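Local coordinates for glutamine amidotransferase domain-containing protein (Thermotoga maritima, PDB 1O1Y), which is a putative class I glutamine amidotransferase that probably releases ammonia from glutamine for transfer to a substrate not yet identified, at residues D142-F147 with K223-L228; R195-Y200 with R212-T217. One frame throughout, in Å; residues are numbered along the deposited sequence.

Contact 1 of 2, residues D142-F147 with K223-L228; sequences DRLRVF and KVLKGL. With SO4 (sulfate ion), chain E; SO4 (sulfate ion), chain I; SO4 (sulfate ion), chain H.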
loop_
_atom_site.group_PDB
_atom_site.type_symbol
_atom_site.label_atom_id
_atom_site.label_comp_id
_atom_site.label_asym_id
_atom_site.label_seq_id
_atom_site.Cartn_x
_atom_site.Cartn_y
_atom_site.Cartn_z
ATOM N N ASP A 142 17.405 3.131 -7.832
ATOM C CA ASP A 142 16.921 4.307 -8.544
ATOM C C ASP A 142 15.731 3.995 -9.444
ATOM O O ASP A 142 14.859 4.849 -9.630
ATOM C CB ASP A 142 18.044 4.892 -9.393
ATOM C CG ASP A 142 19.124 5.550 -8.560
ATOM O OD1 ASP A 142 20.208 5.803 -9.121
ATOM O OD2 ASP A 142 18.948 5.834 -7.351
ATOM N N ARG A 143 15.704 2.779 -9.996
ATOM C CA ARG A 143 14.670 2.390 -10.954
ATOM C C ARG A 143 14.260 0.969 -10.645
ATOM O O ARG A 143 15.114 0.083 -10.625
ATOM C CB ARG A 143 15.255 2.541 -12.334
ATOM C CG ARG A 143 14.454 2.149 -13.595
ATOM C CD ARG A 143 15.383 2.286 -14.778
ATOM N NE ARG A 143 14.906 1.935 -16.113
ATOM C CZ ARG A 143 15.246 0.861 -16.763
ATOM N NH1 ARG A 143 14.769 0.693 -17.978
ATOM N NH2 ARG A 143 16.007 -0.099 -16.204
ATOM N N LEU A 144 12.977 0.765 -10.370
ATOM C CA LEU A 144 12.479 -0.485 -9.743
ATOM C C LEU A 144 11.231 -0.928 -10.514
ATOM O O LEU A 144 10.306 -0.122 -10.726
ATOM C CB LEU A 144 12.115 -0.192 -8.254
ATOM C CG LEU A 144 11.684 -1.394 -7.378
ATOM C CD1 LEU A 144 12.790 -2.457 -7.202
ATOM C CD2 LEU A 144 11.234 -0.912 -6.036
ATOM N N ARG A 145 11.176 -2.209 -10.853
ATOM C CA ARG A 145 9.966 -2.792 -11.418
ATOM C C ARG A 145 9.031 -3.219 -10.310
ATOM O O ARG A 145 9.407 -3.952 -9.401
ATOM C CB ARG A 145 10.327 -3.973 -12.285
ATOM C CG ARG A 145 9.206 -4.417 -13.144
ATOM C CD ARG A 145 9.582 -5.574 -14.098
ATOM N NE ARG A 145 10.432 -5.126 -15.197
ATOM C CZ ARG A 145 11.734 -5.366 -15.324
ATOM N NH1 ARG A 145 12.412 -6.076 -14.413
ATOM N NH2 ARG A 145 12.369 -4.927 -16.406
ATOM N N VAL A 146 7.807 -2.699 -10.367
ATOM C CA VAL A 146 6.801 -2.933 -9.342
ATOM C C VAL A 146 5.440 -3.271 -9.958
ATOM O O VAL A 146 5.193 -3.090 -11.186
ATOM C CB VAL A 146 6.643 -1.699 -8.423
ATOM C CG1 VAL A 146 7.945 -1.345 -7.778
ATOM C CG2 VAL A 146 6.027 -0.531 -9.183
ATOM N N PHE A 147 4.554 -3.798 -9.124
ATOM C CA PHE A 147 3.234 -4.215 -9.607
ATOM C C PHE A 147 2.163 -3.129 -9.316
ATOM O O PHE A 147 2.064 -2.587 -8.218
ATOM C CB PHE A 147 2.830 -5.516 -8.968
ATOM C CG PHE A 147 1.511 -6.039 -9.425
ATOM C CD1 PHE A 147 1.307 -6.413 -10.741
ATOM C CD2 PHE A 147 0.478 -6.217 -8.498
ATOM C CE1 PHE A 147 0.050 -6.940 -11.135
ATOM C CE2 PHE A 147 -0.736 -6.732 -8.877
ATOM C CZ PHE A 147 -0.956 -7.072 -10.206
ATOM N N LYS A 223 11.837 -12.175 -5.072
ATOM C CA LYS A 223 12.950 -12.204 -4.093
ATOM C C LYS A 223 13.516 -10.771 -3.830
ATOM O O LYS A 223 13.705 -10.371 -2.665
ATOM C CB LYS A 223 14.046 -13.133 -4.571
ATOM C CG LYS A 223 15.265 -13.163 -3.610
ATOM C CD LYS A 223 16.438 -13.905 -4.155
ATOM C CE LYS A 223 17.649 -13.775 -3.193
ATOM N NZ LYS A 223 17.709 -14.931 -2.326
ATOM N N VAL A 224 13.738 -10.011 -4.893
ATOM C CA VAL A 224 14.228 -8.648 -4.772
ATOM C C VAL A 224 13.197 -7.792 -4.044
ATOM O O VAL A 224 13.558 -7.067 -3.122
ATOM C CB VAL A 224 14.560 -8.013 -6.126
ATOM C CG1 VAL A 224 14.797 -6.523 -6.027
ATOM C CG2 VAL A 224 15.782 -8.652 -6.708
ATOM N N LEU A 225 11.927 -7.928 -4.425
ATOM C CA LEU A 225 10.890 -7.113 -3.821
ATOM C C LEU A 225 10.731 -7.466 -2.333
ATOM O O LEU A 225 10.588 -6.568 -1.515
ATOM C CB LEU A 225 9.601 -7.242 -4.570
ATOM C CG LEU A 225 9.573 -6.511 -5.924
ATOM C CD1 LEU A 225 8.249 -6.752 -6.581
ATOM C CD2 LEU A 225 9.867 -5.053 -5.777
ATOM N N LYS A 226 10.771 -8.745 -1.987
ATOM C CA LYS A 226 10.644 -9.135 -0.592
ATOM C C LYS A 226 11.770 -8.554 0.256
ATOM O O LYS A 226 11.539 -8.131 1.396
ATOM C CB LYS A 226 10.607 -10.643 -0.421
ATOM C CG LYS A 226 10.186 -11.064 0.961
ATOM C CD LYS A 226 10.112 -12.561 1.047
ATOM C CE LYS A 226 9.568 -13.026 2.360
ATOM N NZ LYS A 226 9.528 -14.520 2.415
ATOM N N GLY A 227 12.983 -8.561 -0.271
ATOM C CA GLY A 227 14.112 -8.008 0.433
ATOM C C GLY A 227 13.954 -6.506 0.694
ATOM O O GLY A 227 14.261 -6.020 1.802
ATOM N N LEU A 228 13.487 -5.767 -0.303
ATOM C CA LEU A 228 13.241 -4.328 -0.146
ATOM C C LEU A 228 12.106 -4.030 0.861
ATOM O O LEU A 228 12.207 -3.132 1.690
ATOM C CB LEU A 228 12.927 -3.709 -1.485
ATOM C CG LEU A 228 14.075 -3.713 -2.511
ATOM C CD1 LEU A 228 13.580 -3.213 -3.857
ATOM C CD2 LEU A 228 15.203 -2.900 -2.037
HETATM S S SO4 E . 15.447 -3.158 -18.602
HETATM O O1 SO4 E . 16.380 -3.753 -19.532
HETATM O O2 SO4 E . 16.137 -2.790 -17.401
HETATM O O3 SO4 E . 14.345 -4.054 -18.287
HETATM O O4 SO4 E . 14.803 -2.054 -19.276
HETATM S S SO4 I . 21.149 1.498 -7.941
HETATM O O1 SO4 I . 20.888 0.085 -8.134
HETATM O O2 SO4 I . 22.313 1.966 -8.727
HETATM O O3 SO4 I . 21.410 1.744 -6.532
HETATM O O4 SO4 I . 19.950 2.185 -8.194
HETATM S S SO4 H . 16.871 -7.199 -14.635
HETATM O O1 SO4 H . 17.590 -8.397 -15.057
HETATM O O2 SO4 H . 17.319 -6.791 -13.309
HETATM O O3 SO4 H . 15.406 -7.354 -14.526
HETATM O O4 SO4 H . 17.253 -6.127 -15.533
#
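The long C-terminal helix 211-237 packs on the mixed sheet of the glutaminase domain, and Leu-144 of strand 143-150 meets Leu-225 and Leu-228 of that helix. The axes of strand 143-147 and helix segment 223-228 cross at -100° and come within 10.0 Å. No hydrogen bond crosses between the two segments; the contact is mostly leucine on leucine. Leu-144 and Leu-228 reach toward each other tip to tip, with Leu-144 CD1 3.5 Å from Leu-228 CD1. The other branch, Leu-144 CD2, lies 3.9 Å from the same methyl, so Leu-228 CD1 faces both ends of the fork. Leu-144 holds CG anti to its backbone nitrogen (chi1 -175°), and the fork projects to the helix. Leu-225 comes across Leu-144 at a slant. Its CD2 also rests 3.8 Å from the backbone O of Arg-145.

The fold is alpha/beta and flavodoxin-like; antiparallel strands extend its parallel core, and the helix packs on this extension. Trp-125 of the adjacent strand and Ile-186 also pack on Leu-225, while Phe-140 and Pro-141 touch Leu-228.

Polar groups gather away from the leucines, round sulfates probably from the crystallisation liquor. The extended Arg-143 grips one sulfate with two bonds, NH2 to O2 (2.9 Å) and NH1 to O4 (3.0 Å). In one of its two conformers, Arg-145 offers that sulfate a weak NH2 bond, a second sulfate an NH1 bond and Glu-221 an NH1 salt bridge, all less certain for that reason. A third sulfate accepts an almost straight bond from Asp-142 N to its O4 (2.7 Å, 173°).

Contact 2 of 2, residues R195-Y200 with R212-T217; sequences RWIEAY and RLLLET. With SO4 (sulfate ion), chain J.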
loop_
_atom_site.group_PDB
_atom_site.type_symbol
_atom_site.label_atom_id
_atom_site.label_comp_id
_atom_site.label_asym_id
_atom_site.label_seq_id
_atom_site.Cartn_x
_atom_site.Cartn_y
_atom_site.Cartn_z
ATOM N N ARG A 195 -3.505 -15.767 -6.513
ATOM C CA ARG A 195 -4.818 -15.462 -5.929
ATOM C C ARG A 195 -5.500 -14.305 -6.648
ATOM O O ARG A 195 -6.710 -14.343 -6.859
ATOM C CB ARG A 195 -4.699 -15.111 -4.432
ATOM C CG ARG A 195 -4.297 -16.346 -3.586
ATOM C CD ARG A 195 -5.260 -17.508 -3.668
ATOM N NE ARG A 195 -4.829 -18.649 -2.860
ATOM C CZ ARG A 195 -5.583 -19.720 -2.618
ATOM N NH1 ARG A 195 -6.814 -19.830 -3.136
ATOM N NH2 ARG A 195 -5.100 -20.701 -1.864
ATOM N N TRP A 196 -4.734 -13.279 -6.972
ATOM C CA TRP A 196 -5.277 -12.088 -7.652
ATOM C C TRP A 196 -5.746 -12.409 -9.059
ATOM O O TRP A 196 -6.830 -11.968 -9.495
ATOM C CB TRP A 196 -4.282 -10.953 -7.741
ATOM C CG TRP A 196 -4.017 -10.150 -6.510
ATOM C CD1 TRP A 196 -3.728 -10.618 -5.259
ATOM C CD2 TRP A 196 -3.956 -8.728 -6.426
ATOM N NE1 TRP A 196 -3.514 -9.564 -4.407
ATOM C CE2 TRP A 196 -3.645 -8.398 -5.098
ATOM C CE3 TRP A 196 -4.202 -7.677 -7.347
ATOM C CZ2 TRP A 196 -3.510 -7.101 -4.670
ATOM C CZ3 TRP A 196 -4.080 -6.380 -6.909
ATOM C CH2 TRP A 196 -3.741 -6.108 -5.557
ATOM N N ILE A 197 -4.948 -13.172 -9.791
ATOM C CA ILE A 197 -5.350 -13.518 -11.154
ATOM C C ILE A 197 -6.570 -14.406 -11.192
ATOM O O ILE A 197 -7.376 -14.279 -12.095
ATOM C CB ILE A 197 -4.175 -14.054 -12.027
ATOM C CG1 ILE A 197 -3.749 -15.446 -11.612
ATOM C CG2 ILE A 197 -3.037 -13.075 -12.037
ATOM C CD1 ILE A 197 -2.382 -15.818 -12.170
ATOM N N GLU A 198 -6.745 -15.289 -10.207
ATOM C CA GLU A 198 -7.976 -16.033 -10.088
ATOM C C GLU A 198 -9.151 -15.127 -9.664
ATOM O O GLU A 198 -10.232 -15.275 -10.227
ATOM C CB GLU A 198 -7.833 -17.222 -9.138
ATOM C CG GLU A 198 -9.076 -18.086 -8.971
ATOM C CD GLU A 198 -9.543 -18.754 -10.259
ATOM O OE1 GLU A 198 -8.785 -18.794 -11.262
ATOM O OE2 GLU A 198 -10.693 -19.243 -10.277
ATOM N N ALA A 199 -8.943 -14.229 -8.714
ATOM C CA ALA A 199 -10.028 -13.382 -8.222
ATOM C C ALA A 199 -10.530 -12.439 -9.325
ATOM O O ALA A 199 -11.732 -12.130 -9.379
ATOM C CB ALA A 199 -9.602 -12.545 -7.027
ATOM N N TYR A 200 -9.603 -11.993 -10.184
ATOM C CA TYR A 200 -9.870 -10.938 -11.161
ATOM C C TYR A 200 -9.721 -11.403 -12.588
ATOM O O TYR A 200 -9.466 -10.608 -13.475
ATOM C CB TYR A 200 -9.023 -9.712 -10.888
ATOM C CG TYR A 200 -9.161 -9.217 -9.465
ATOM C CD1 TYR A 200 -8.050 -8.955 -8.677
ATOM C CD2 TYR A 200 -10.414 -9.056 -8.895
ATOM C CE1 TYR A 200 -8.178 -8.560 -7.362
ATOM C CE2 TYR A 200 -10.549 -8.653 -7.581
ATOM C CZ TYR A 200 -9.441 -8.413 -6.821
ATOM O OH TYR A 200 -9.605 -8.008 -5.508
ATOM N N ARG A 212 -0.531 -15.164 -17.423
ATOM C CA ARG A 212 0.705 -15.960 -17.473
ATOM C C ARG A 212 1.915 -15.069 -17.304
ATOM O O ARG A 212 2.816 -15.347 -16.499
ATOM C CB ARG A 212 0.808 -16.734 -18.792
ATOM N N LEU A 213 1.928 -13.956 -18.011
ATOM C CA LEU A 213 3.037 -13.037 -17.895
ATOM C C LEU A 213 3.091 -12.280 -16.565
ATOM O O LEU A 213 4.183 -12.052 -16.021
ATOM C CB LEU A 213 3.002 -12.046 -19.036
ATOM C CG LEU A 213 2.982 -12.615 -20.444
ATOM C CD1 LEU A 213 3.073 -11.422 -21.424
ATOM C CD2 LEU A 213 4.090 -13.666 -20.682
ATOM N N LEU A 214 1.940 -11.843 -16.028
ATOM C CA LEU A 214 1.926 -11.294 -14.688
ATOM C C LEU A 214 2.568 -12.254 -13.670
ATOM O O LEU A 214 3.293 -11.837 -12.766
ATOM C CB LEU A 214 0.489 -10.973 -14.220
ATOM C CG LEU A 214 -0.331 -9.972 -15.033
ATOM C CD1 LEU A 214 -1.677 -9.771 -14.352
ATOM C CD2 LEU A 214 0.373 -8.648 -15.066
ATOM N N LEU A 215 2.257 -13.532 -13.787
ATOM C CA LEU A 215 2.731 -14.495 -12.800
ATOM C C LEU A 215 4.235 -14.768 -12.990
ATOM O O LEU A 215 4.984 -14.860 -12.018
ATOM C CB LEU A 215 1.961 -15.800 -12.923
ATOM C CG LEU A 215 2.371 -16.935 -12.012
ATOM C CD1 LEU A 215 2.363 -16.527 -10.558
ATOM C CD2 LEU A 215 1.450 -18.110 -12.254
ATOM N N GLU A 216 4.656 -14.907 -14.238
ATOM C CA GLU A 216 6.055 -15.176 -14.529
ATOM C C GLU A 216 6.909 -14.026 -14.037
ATOM O O GLU A 216 7.943 -14.246 -13.400
ATOM C CB GLU A 216 6.286 -15.365 -16.016
ATOM C CG GLU A 216 5.900 -16.733 -16.486
ATOM C CD GLU A 216 6.030 -16.873 -18.004
ATOM O OE1 GLU A 216 6.594 -15.952 -18.666
ATOM O OE2 GLU A 216 5.548 -17.901 -18.524
ATOM N N THR A 217 6.454 -12.795 -14.258
ATOM C CA THR A 217 7.189 -11.655 -13.731
ATOM C C THR A 217 7.193 -11.631 -12.195
ATOM O O THR A 217 8.216 -11.269 -11.570
ATOM C CB THR A 217 6.672 -10.355 -14.344
ATOM O OG1 THR A 217 6.811 -10.456 -15.781
ATOM C CG2 THR A 217 7.463 -9.179 -13.914
HETATM S S SO4 J . -2.248 -19.016 -0.358
HETATM O O1 SO4 J . -3.436 -19.501 0.339
HETATM O O2 SO4 J . -1.848 -19.940 -1.423
HETATM O O3 SO4 J . -1.186 -18.886 0.633
HETATM O O4 SO4 J . -2.554 -17.729 -0.970
#
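Ile-197, near the end of helix 190-199, faces Leu-215 on helix 211-237, and their CA atoms are 8.3 Å apart. No hydrogen bond links the two segments. Ile-197 supplies both of the close contacts from its side. Its CG2 branch meets Leu-214 CD1 at 4.3 Å. Its other branch ends in CD1, which lies 4.4 Å from Leu-215 CB. The two branches are thus divided between consecutive leucines, one each. CG1 stands beside both the backbone N and the carbonyl carbon (chi1 72°), and CD1 is anti to CA (chi2 -164°), which extends that branch to Leu-215. The distances are those of a light apolar contact, and the segments bury only 118 Å² between them.

Neighbouring residues complete the packing. Leu-204 of helix 201-206 touches both Ile-197 and Leu-214. Leu-215 also lies against Ala-190 and Lys-194, further back on helix 190-199. The backbone O of Leu-214 accepts a hydrogen bond from Trp-125 NE1, which ties this turn of the helix to the sheet.

Other residues of 195-200 serve different surroundings. Trp-196 meets His-185 edge to face. Tyr-200 lays CE1 3.9 Å above one face of the Trp-196 ring, offset toward its rim, and Ala-199 CB sits over the centre of the tyrosine ring. Arg-195, bent at chi2, reaches a sulfate, probably from the crystallisation liquor, that Arg-191 also binds. Its NE donates to O4 at 3.1 Å, whereas the two NH2 bonds, to O1 and O2, are weak.

Together, helices 190-199, 201-206 and 211-237 form a small cluster at the C-terminal end of this alpha/beta amidotransferase, in which 190-199 and 211-237 pack together through aliphatic residues and Leu-204 of 201-206 joins both.

How the contacts relate
From the N terminus the chain lays down most of the parallel strands and strand 125-130 before reaching strand 143-150, the first segment of contact 1. It then passes through three more strands of the mixed sheet, 161-165, 173-176 and 179-182, and enters helix 190-199. After the short helix 201-206 it turns back, and the start of helix 211-237 closes the small loop of contact 2. About three turns further on the same helix closes the much larger loop of contact 1, so contact 2 is nested within it. Their centres lie about 17 Å apart. Phe-147 bridges them by packing on Trp-196 and Leu-214. Helix 211-237 thus joins the preceding helices to the sheet.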